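Local coordinates for protein CysE, serine acetyltransferase (Brucella abortus, PDB 4HZD) that probably transfers the acetyl group of acetyl-coenzyme A to L-serine, giving O-acetylserine for cysteine biosynthesis, and binds coenzyme A, at residues R62-L73 with Y141-F150; Y114-Q122 with G163-G171. All blocks are in the same frame, centred on the assembly; numbering follows the deposited sequence.

Interaction 1 of 2, residues R62-L73 with Y141-F150. With MG (magnesium ion), chain E.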
loop_
_atom_site.group_PDB
_atom_site.type_symbol
_atom_site.label_atom_id
_atom_site.label_comp_id
_atom_site.label_asym_id
_atom_site.label_seq_id
_atom_site.Cartn_x
_atom_site.Cartn_y
_atom_site.Cartn_z
ATOM N N ARG A 62 0.739 10.638 7.816
ATOM C CA ARG A 62 -0.536 10.299 8.453
ATOM C C ARG A 62 -1.719 10.509 7.496
ATOM O O ARG A 62 -2.637 9.688 7.439
ATOM C CB ARG A 62 -0.708 11.085 9.767
ATOM C CG ARG A 62 0.418 10.827 10.787
ATOM C CD ARG A 62 -0.064 11.230 12.189
ATOM N NE ARG A 62 -0.894 10.151 12.711
ATOM C CZ ARG A 62 -1.501 10.123 13.907
ATOM N NH1 ARG A 62 -1.463 11.159 14.734
ATOM N NH2 ARG A 62 -2.169 9.037 14.265
ATOM N N LEU A 63 -1.670 11.575 6.710
ATOM C CA LEU A 63 -2.798 11.909 5.805
ATOM C C LEU A 63 -2.683 11.203 4.462
ATOM O O LEU A 63 -3.686 11.056 3.740
ATOM C CB LEU A 63 -2.845 13.445 5.579
ATOM C CG LEU A 63 -2.994 14.329 6.822
ATOM C CD1 LEU A 63 -2.736 15.783 6.473
ATOM C CD2 LEU A 63 -4.374 14.115 7.436
ATOM N N GLY A 64 -1.469 10.808 4.086
ATOM C CA GLY A 64 -1.278 10.088 2.804
ATOM C C GLY A 64 -2.260 8.944 2.538
ATOM O O GLY A 64 -2.587 8.197 3.455
ATOM N N HIS A 65 -2.719 8.823 1.286
ATOM C CA HIS A 65 -3.691 7.808 0.833
ATOM C C HIS A 65 -3.498 7.553 -0.656
ATOM O O HIS A 65 -3.045 8.442 -1.359
ATOM C CB HIS A 65 -5.092 8.352 1.046
ATOM C CG HIS A 65 -6.169 7.323 0.885
ATOM N ND1 HIS A 65 -6.735 7.071 -0.295
ATOM C CD2 HIS A 65 -6.756 6.455 1.804
ATOM C CE1 HIS A 65 -7.631 6.074 -0.166
ATOM N NE2 HIS A 65 -7.663 5.711 1.123
ATOM N N PRO A 66 -3.860 6.347 -1.171
ATOM C CA PRO A 66 -3.769 6.194 -2.627
ATOM C C PRO A 66 -4.436 7.371 -3.385
ATOM O O PRO A 66 -3.988 7.740 -4.476
ATOM C CB PRO A 66 -4.459 4.834 -2.908
ATOM C CG PRO A 66 -4.792 4.230 -1.566
ATOM C CD PRO A 66 -4.173 5.075 -0.483
ATOM N N ASP A 67 -5.458 7.995 -2.794
ATOM C CA ASP A 67 -6.167 9.099 -3.459
ATOM C C ASP A 67 -5.312 10.339 -3.697
ATOM O O ASP A 67 -5.429 10.965 -4.732
ATOM C CB ASP A 67 -7.352 9.530 -2.618
ATOM C CG ASP A 67 -8.539 8.615 -2.763
ATOM O OD1 ASP A 67 -8.812 8.087 -3.880
ATOM O OD2 ASP A 67 -9.221 8.453 -1.735
ATOM N N VAL A 68 -4.500 10.712 -2.712
ATOM C CA VAL A 68 -3.548 11.826 -2.845
ATOM C C VAL A 68 -2.350 11.442 -1.957
ATOM O O VAL A 68 -2.503 11.306 -0.731
ATOM C CB VAL A 68 -4.062 13.194 -2.331
ATOM C CG1 VAL A 68 -2.945 14.242 -2.456
ATOM C CG2 VAL A 68 -5.342 13.646 -3.011
ATOM N N SER A 69 -1.183 11.227 -2.572
ATOM C CA SER A 69 -0.037 10.665 -1.844
ATOM C C SER A 69 0.517 11.577 -0.741
ATOM O O SER A 69 0.405 12.780 -0.815
ATOM C CB SER A 69 1.107 10.327 -2.818
ATOM O OG SER A 69 1.560 11.544 -3.395
ATOM N N ALA A 70 1.149 10.978 0.262
ATOM C CA ALA A 70 1.950 11.725 1.211
ATOM C C ALA A 70 2.861 12.689 0.510
ATOM O O ALA A 70 2.968 13.805 0.953
ATOM C CB ALA A 70 2.770 10.788 2.093
ATOM N N ASP A 71 3.501 12.290 -0.599
ATOM C CA ASP A 71 4.411 13.188 -1.305
ATOM C C ASP A 71 3.792 14.481 -1.789
ATOM O O ASP A 71 4.384 15.562 -1.651
ATOM C CB ASP A 71 5.053 12.452 -2.515
ATOM C CG ASP A 71 5.790 11.233 -2.068
ATOM O OD1 ASP A 71 7.016 11.347 -1.776
ATOM O OD2 ASP A 71 5.112 10.192 -1.922
ATOM N N ILE A 72 2.633 14.379 -2.420
ATOM C CA ILE A 72 1.917 15.557 -2.873
ATOM C C ILE A 72 1.569 16.442 -1.695
ATOM O O ILE A 72 1.754 17.679 -1.750
ATOM C CB ILE A 72 0.633 15.180 -3.662
ATOM C CG1 ILE A 72 1.057 14.560 -5.025
ATOM C CG2 ILE A 72 -0.259 16.411 -3.841
ATOM C CD1 ILE A 72 0.016 13.622 -5.643
ATOM N N LEU A 73 1.122 15.815 -0.608
ATOM C CA LEU A 73 0.815 16.582 0.622
ATOM C C LEU A 73 2.077 17.263 1.176
ATOM O O LEU A 73 2.028 18.425 1.545
ATOM C CB LEU A 73 0.152 15.703 1.684
ATOM C CG LEU A 73 -1.155 15.012 1.301
ATOM C CD1 LEU A 73 -1.723 14.201 2.468
ATOM C CD2 LEU A 73 -2.124 16.106 0.907
ATOM N N TYR A 141 -10.264 18.672 0.601
ATOM C CA TYR A 141 -9.673 17.358 0.684
ATOM C C TYR A 141 -8.930 17.188 2.008
ATOM O O TYR A 141 -9.021 16.146 2.656
ATOM C CB TYR A 141 -8.750 17.027 -0.532
ATOM C CG TYR A 141 -8.201 15.653 -0.390
ATOM C CD1 TYR A 141 -8.961 14.540 -0.760
ATOM C CD2 TYR A 141 -6.957 15.429 0.218
ATOM C CE1 TYR A 141 -8.480 13.258 -0.585
ATOM C CE2 TYR A 141 -6.471 14.133 0.397
ATOM C CZ TYR A 141 -7.244 13.058 0.006
ATOM O OH TYR A 141 -6.807 11.770 0.162
ATOM N N LEU A 142 -8.120 18.162 2.378
ATOM C CA LEU A 142 -7.431 18.085 3.651
ATOM C C LEU A 142 -8.416 18.051 4.860
ATOM O O LEU A 142 -8.259 17.243 5.812
ATOM C CB LEU A 142 -6.485 19.305 3.775
ATOM C CG LEU A 142 -5.236 19.246 2.878
ATOM C CD1 LEU A 142 -4.575 20.622 2.868
ATOM C CD2 LEU A 142 -4.290 18.165 3.380
ATOM N N GLN A 143 -9.421 18.922 4.826
ATOM C CA GLN A 143 -10.471 18.954 5.861
ATOM C C GLN A 143 -11.110 17.568 5.996
ATOM O O GLN A 143 -11.293 17.066 7.103
ATOM C CB GLN A 143 -11.577 19.971 5.533
ATOM C CG GLN A 143 -12.765 19.905 6.500
ATOM C CD GLN A 143 -13.980 20.699 6.017
ATOM O OE1 GLN A 143 -14.029 21.134 4.863
ATOM N NE2 GLN A 143 -14.939 20.929 6.912
ATOM N N SER A 144 -11.388 16.960 4.852
ATOM C CA SER A 144 -12.021 15.642 4.781
ATOM C C SER A 144 -11.122 14.581 5.334
ATOM O O SER A 144 -11.555 13.715 6.143
ATOM C CB SER A 144 -12.398 15.299 3.317
ATOM O OG SER A 144 -12.901 13.976 3.252
ATOM N N ARG A 145 -9.856 14.617 4.920
ATOM C CA ARG A 145 -8.910 13.638 5.420
ATOM C C ARG A 145 -8.625 13.827 6.927
ATOM O O ARG A 145 -8.525 12.854 7.693
ATOM C CB ARG A 145 -7.626 13.691 4.578
ATOM C CG ARG A 145 -6.723 12.529 4.859
ATOM C CD ARG A 145 -7.105 11.265 4.079
ATOM N NE ARG A 145 -6.055 10.332 4.419
ATOM C CZ ARG A 145 -6.216 9.103 4.870
ATOM N NH1 ARG A 145 -7.416 8.553 4.994
ATOM N NH2 ARG A 145 -5.141 8.412 5.161
ATOM N N SER A 146 -8.547 15.083 7.372
ATOM C CA SER A 146 -8.345 15.353 8.807
ATOM C C SER A 146 -9.552 14.888 9.611
ATOM O O SER A 146 -9.390 14.232 10.662
ATOM C CB SER A 146 -8.011 16.831 9.083
ATOM O OG SER A 146 -7.974 17.103 10.481
ATOM N N SER A 147 -10.761 15.149 9.098
ATOM C CA SER A 147 -11.953 14.655 9.803
ATOM C C SER A 147 -11.884 13.142 9.986
ATOM O O SER A 147 -12.240 12.618 11.046
ATOM C CB SER A 147 -13.247 15.032 9.065
ATOM O OG SER A 147 -14.350 14.725 9.897
ATOM N N SER A 148 -11.417 12.428 8.953
ATOM C CA SER A 148 -11.450 10.945 8.976
ATOM C C SER A 148 -10.321 10.338 9.803
ATOM O O SER A 148 -10.522 9.334 10.493
ATOM C CB SER A 148 -11.452 10.365 7.546
ATOM O OG SER A 148 -11.083 9.000 7.584
ATOM N N ILE A 149 -9.135 10.945 9.757
ATOM C CA ILE A 149 -7.959 10.338 10.400
ATOM C C ILE A 149 -7.650 10.936 11.761
ATOM O O ILE A 149 -7.199 10.202 12.656
ATOM C CB ILE A 149 -6.693 10.426 9.495
ATOM C CG1 ILE A 149 -6.932 9.711 8.167
ATOM C CG2 ILE A 149 -5.454 9.835 10.179
ATOM C CD1 ILE A 149 -7.591 8.330 8.283
ATOM N N PHE A 150 -7.882 12.255 11.928
ATOM C CA PHE A 150 -7.682 12.897 13.231
ATOM C C PHE A 150 -8.990 13.148 13.996
ATOM O O PHE A 150 -8.951 13.602 15.147
ATOM C CB PHE A 150 -6.873 14.223 13.110
ATOM C CG PHE A 150 -5.594 14.092 12.318
ATOM C CD1 PHE A 150 -4.802 12.913 12.382
ATOM C CD2 PHE A 150 -5.147 15.159 11.499
ATOM C CE1 PHE A 150 -3.612 12.806 11.677
ATOM C CE2 PHE A 150 -3.966 15.028 10.758
ATOM C CZ PHE A 150 -3.199 13.867 10.859
HETATM MG MG MG E . 5.490 8.328 -0.489
HETATM O O HOH W 1 -4.302 11.889 1.222
HETATM O O HOH W 2 -8.600 9.783 0.342
HETATM O O HOH W 3 6.099 10.036 1.371
HETATM O O HOH W 4 6.620 6.930 0.569
#
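V68 lays CG2 over one face of the Y141 ring, 3.8 Å from its centroid, a CH-pi contact; at the ring's edge, in plane, sits a water. The R145 guanidinium is covered on one face by CG1 of its helical neighbour I149 and on the other by CB of H65, with the L63 carbonyl at its edge. F150 brings CE1 over a face of the R62 guanidinium, the two planes 53° apart, and meets R62 CB edge-on. All this lies in the all-helical N-terminal domain of serine acetyltransferase, where helix 136-149 packs against the end of helix 51-63 and the turn leading into helix 70-83. R145 closes the C-terminal end of helix 51-63: NE donates to L63 O at 2.6 Å with an N-H...O angle of 166°, and NH2 adds weak bonds to L63 O and to G64 O (3.1 Å). With CG anti to the backbone N and the chain bent at chi2 (83°), the guanidinium swings toward the C-terminal end of its own helix, where I149 lies. Apolar contacts complete the join, L63 CD2 on F150 CE2 at 3.5 Å and L73 CD2 on L142 CD2 at 3.9 Å. The type I turn H65-V68 is braced by D67 N donating to H65 ND1, while D67 forms a salt bridge with R58 of the second subunit; R62 NH1 probably hydrogen-bonds H119 ND1. The water at the Y141 edge ties the segments together, donating to L63 O and V68 O and accepting from Y141 OH, each at 2.7 Å.

Interaction 2 of 2, residues Y114-Q122 with G163-G171; sequences YLKGFHAIQ and GLFLDHATG
I121, K116 and L166 carry most of this contact, in which the start of helix 116-132 in the N-terminal domain rests on the first coil of the left-handed beta-helix. I121 packs against two leucines: its CG1 lies 3.8 Å from L164 CD2 and equally far from L166 CD2, while its CD1 reaches 3.3 Å from the backbone O of L164. L166 also sets CD2 against the carbonyl O of G117 (3.6 Å), packing on the helix backbone. Here the backbones come close, and the CA-H of G117 points almost straight at L166 O (CA to O 3.4 Å, 176° at the hydrogen). A water bridges the two backbones, accepting from G117 N and donating to L166 O. K116 CG sits between the backbone N and the carbonyl carbon (chi1 73°), and the chain then runs extended, passing CE over H168 O at 3.4 Å. Its ammonium has further partners in Q151 and in S147 of the fourth subunit. H168 touches coenzyme A and is hydrogen-bonded through ND1 to D153 of that same neighbouring subunit, so this coil borders the coenzyme A pocket, consistent with a place near the active site. Beyond H168, K116 NZ donates to T170 OG1 at 2.8 Å.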
loop_
_atom_site.group_PDB
_atom_site.type_symbol
_atom_site.label_atom_id
_atom_site.label_comp_id
_atom_site.label_asym_id
_atom_site.label_seq_id
_atom_site.Cartn_x
_atom_site.Cartn_y
_atom_site.Cartn_z
ATOM N N TYR A 114 3.105 12.044 17.802
ATOM C CA TYR A 114 1.995 11.224 18.324
ATOM C C TYR A 114 0.622 11.901 18.398
ATOM O O TYR A 114 -0.419 11.274 18.129
ATOM C CB TYR A 114 2.367 10.544 19.665
ATOM C CG TYR A 114 3.653 9.750 19.599
ATOM C CD1 TYR A 114 3.821 8.725 18.654
ATOM C CD2 TYR A 114 4.744 10.057 20.444
ATOM C CE1 TYR A 114 5.026 8.031 18.548
ATOM C CE2 TYR A 114 5.939 9.351 20.360
ATOM C CZ TYR A 114 6.067 8.319 19.426
ATOM O OH TYR A 114 7.256 7.630 19.310
ATOM N N LEU A 115 0.608 13.186 18.728
ATOM C CA LEU A 115 -0.653 13.771 19.156
ATOM C C LEU A 115 -1.458 14.349 17.997
ATOM O O LEU A 115 -1.074 15.346 17.365
ATOM C CB LEU A 115 -0.478 14.728 20.334
ATOM C CG LEU A 115 0.433 14.128 21.419
ATOM C CD1 LEU A 115 0.875 15.210 22.402
ATOM C CD2 LEU A 115 -0.202 12.920 22.113
ATOM N N LYS A 116 -2.569 13.681 17.708
ATOM C CA LYS A 116 -3.376 14.030 16.536
ATOM C C LYS A 116 -3.954 15.438 16.622
ATOM O O LYS A 116 -4.150 16.081 15.603
ATOM C CB LYS A 116 -4.468 12.956 16.256
ATOM C CG LYS A 116 -5.627 12.955 17.241
ATOM C CD LYS A 116 -6.521 11.716 17.051
ATOM C CE LYS A 116 -7.862 11.921 17.763
ATOM N NZ LYS A 116 -8.619 10.629 17.833
ATOM N N GLY A 117 -4.151 15.972 17.839
ATOM C CA GLY A 117 -4.571 17.380 17.959
ATOM C C GLY A 117 -3.551 18.331 17.330
ATOM O O GLY A 117 -3.908 19.221 16.541
ATOM N N PHE A 118 -2.275 18.128 17.649
ATOM C CA PHE A 118 -1.211 18.948 17.072
ATOM C C PHE A 118 -1.148 18.736 15.535
ATOM O O PHE A 118 -1.026 19.699 14.774
ATOM C CB PHE A 118 0.149 18.616 17.726
ATOM C CG PHE A 118 1.306 19.272 17.050
ATOM C CD1 PHE A 118 1.611 20.600 17.320
ATOM C CD2 PHE A 118 2.117 18.557 16.146
ATOM C CE1 PHE A 118 2.686 21.221 16.697
ATOM C CE2 PHE A 118 3.195 19.169 15.520
ATOM C CZ PHE A 118 3.476 20.512 15.780
ATOM N N HIS A 119 -1.267 17.487 15.073
ATOM C CA HIS A 119 -1.261 17.213 13.631
ATOM C C HIS A 119 -2.452 17.882 12.963
ATOM O O HIS A 119 -2.320 18.477 11.877
ATOM C CB HIS A 119 -1.294 15.710 13.345
ATOM C CG HIS A 119 -0.136 14.952 13.948
ATOM N ND1 HIS A 119 -0.269 13.726 14.456
ATOM C CD2 HIS A 119 1.173 15.334 14.175
ATOM C CE1 HIS A 119 0.918 13.317 14.953
ATOM N NE2 HIS A 119 1.796 14.307 14.769
ATOM N N ALA A 120 -3.625 17.836 13.607
ATOM C CA ALA A 120 -4.789 18.534 13.032
ATOM C C ALA A 120 -4.596 20.037 12.922
ATOM O O ALA A 120 -5.092 20.665 11.994
ATOM C CB ALA A 120 -6.054 18.232 13.797
ATOM N N ILE A 121 -3.971 20.646 13.910
ATOM C CA ILE A 121 -3.858 22.099 13.874
ATOM C C ILE A 121 -3.074 22.549 12.636
ATOM O O ILE A 121 -3.495 23.470 11.906
ATOM C CB ILE A 121 -3.194 22.653 15.142
ATOM C CG1 ILE A 121 -4.151 22.602 16.331
ATOM C CG2 ILE A 121 -2.805 24.115 14.965
ATOM C CD1 ILE A 121 -3.384 22.663 17.648
ATOM N N GLN A 122 -1.936 21.905 12.407
ATOM C CA GLN A 122 -1.072 22.273 11.268
ATOM C C GLN A 122 -1.727 21.900 9.942
ATOM O O GLN A 122 -1.595 22.617 8.941
ATOM C CB GLN A 122 0.334 21.668 11.408
ATOM C CG GLN A 122 0.919 21.719 12.812
ATOM C CD GLN A 122 0.781 23.100 13.481
ATOM O OE1 GLN A 122 0.743 24.145 12.805
ATOM N NE2 GLN A 122 0.740 23.108 14.799
ATOM N N GLY A 163 -0.097 28.962 19.644
ATOM C CA GLY A 163 -0.141 28.378 20.982
ATOM C C GLY A 163 -1.479 27.700 21.263
ATOM O O GLY A 163 -2.039 27.786 22.366
ATOM N N LEU A 164 -2.029 27.054 20.246
ATOM C CA LEU A 164 -3.271 26.295 20.436
ATOM C C LEU A 164 -2.967 24.880 20.902
ATOM O O LEU A 164 -2.128 24.200 20.316
ATOM C CB LEU A 164 -4.058 26.275 19.138
ATOM C CG LEU A 164 -5.398 25.517 19.091
ATOM C CD1 LEU A 164 -6.402 26.080 20.105
ATOM C CD2 LEU A 164 -5.939 25.620 17.664
ATOM N N PHE A 165 -3.627 24.469 21.978
ATOM C CA PHE A 165 -3.559 23.114 22.478
ATOM C C PHE A 165 -4.892 22.376 22.269
ATOM O O PHE A 165 -5.932 22.761 22.843
ATOM C CB PHE A 165 -3.121 23.163 23.936
ATOM C CG PHE A 165 -3.054 21.819 24.613
ATOM C CD1 PHE A 165 -2.552 20.701 23.949
ATOM C CD2 PHE A 165 -3.426 21.697 25.940
ATOM C CE1 PHE A 165 -2.476 19.472 24.595
ATOM C CE2 PHE A 165 -3.366 20.468 26.602
ATOM C CZ PHE A 165 -2.889 19.361 25.931
ATOM N N LEU A 166 -4.854 21.342 21.417
ATOM C CA LEU A 166 -6.014 20.521 21.067
ATOM C C LEU A 166 -5.836 19.165 21.732
ATOM O O LEU A 166 -5.185 18.243 21.181
ATOM C CB LEU A 166 -6.082 20.353 19.544
ATOM C CG LEU A 166 -7.350 20.741 18.816
ATOM C CD1 LEU A 166 -7.768 22.183 19.143
ATOM C CD2 LEU A 166 -7.184 20.548 17.291
ATOM N N ASP A 167 -6.358 19.054 22.941
ATOM C CA ASP A 167 -5.969 17.958 23.809
ATOM C C ASP A 167 -6.901 16.800 23.519
ATOM O O ASP A 167 -8.111 16.959 23.627
ATOM C CB ASP A 167 -6.074 18.418 25.289
ATOM C CG ASP A 167 -5.600 17.336 26.307
ATOM O OD1 ASP A 167 -4.919 16.358 25.924
ATOM O OD2 ASP A 167 -5.917 17.482 27.506
ATOM N N HIS A 168 -6.350 15.645 23.122
ATOM C CA HIS A 168 -7.166 14.414 22.802
ATOM C C HIS A 168 -7.855 14.527 21.466
ATOM O O HIS A 168 -7.746 13.613 20.665
ATOM C CB HIS A 168 -8.163 14.035 23.922
ATOM C CG HIS A 168 -7.514 13.808 25.263
ATOM N ND1 HIS A 168 -6.537 12.895 25.456
ATOM C CD2 HIS A 168 -7.719 14.433 26.510
ATOM C CE1 HIS A 168 -6.117 12.929 26.751
ATOM N NE2 HIS A 168 -6.837 13.868 27.395
ATOM N N ALA A 169 -8.503 15.679 21.223
ATOM C CA ALA A 169 -9.074 16.136 19.930
ATOM C C ALA A 169 -10.265 15.411 19.342
ATOM O O ALA A 169 -11.036 16.027 18.609
ATOM C CB ALA A 169 -7.967 16.297 18.855
ATOM N N THR A 170 -10.435 14.123 19.615
ATOM C CA THR A 170 -11.504 13.386 18.933
ATOM C C THR A 170 -12.878 14.096 19.002
ATOM O O THR A 170 -13.396 14.344 20.084
ATOM C CB THR A 170 -11.712 12.009 19.594
ATOM O OG1 THR A 170 -10.451 11.352 19.785
ATOM C CG2 THR A 170 -12.752 11.138 18.782
ATOM N N GLY A 171 -13.488 14.361 17.846
ATOM C CA GLY A 171 -14.885 14.821 17.793
ATOM C C GLY A 171 -14.987 16.340 17.648
ATOM O O GLY A 171 -16.075 16.883 17.630
HETATM O O HOH W 5 -4.044 15.737 20.627
#

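How the interactions relate
The centres of the two interactions lie 16 Å apart, and their segments alternate along the chain: 62-73, 114-122, 141-150, 163-171. Interaction 1 joins helices within the N-terminal domain, whereas interaction 2 seats helix 116-132 on the beta-helix that follows. Consecutive helices 116-132 and 136-149 connect them, and the contacts touch directly: besides the probable bond from R62 to H119, F150 CZ packs on H119 CB at 3.6 Å. The two contacts thus join the helical domain to the beta-helix, and H168 of interaction 2 lies in the coenzyme A pocket. Both contacts also reach the fourth subunit.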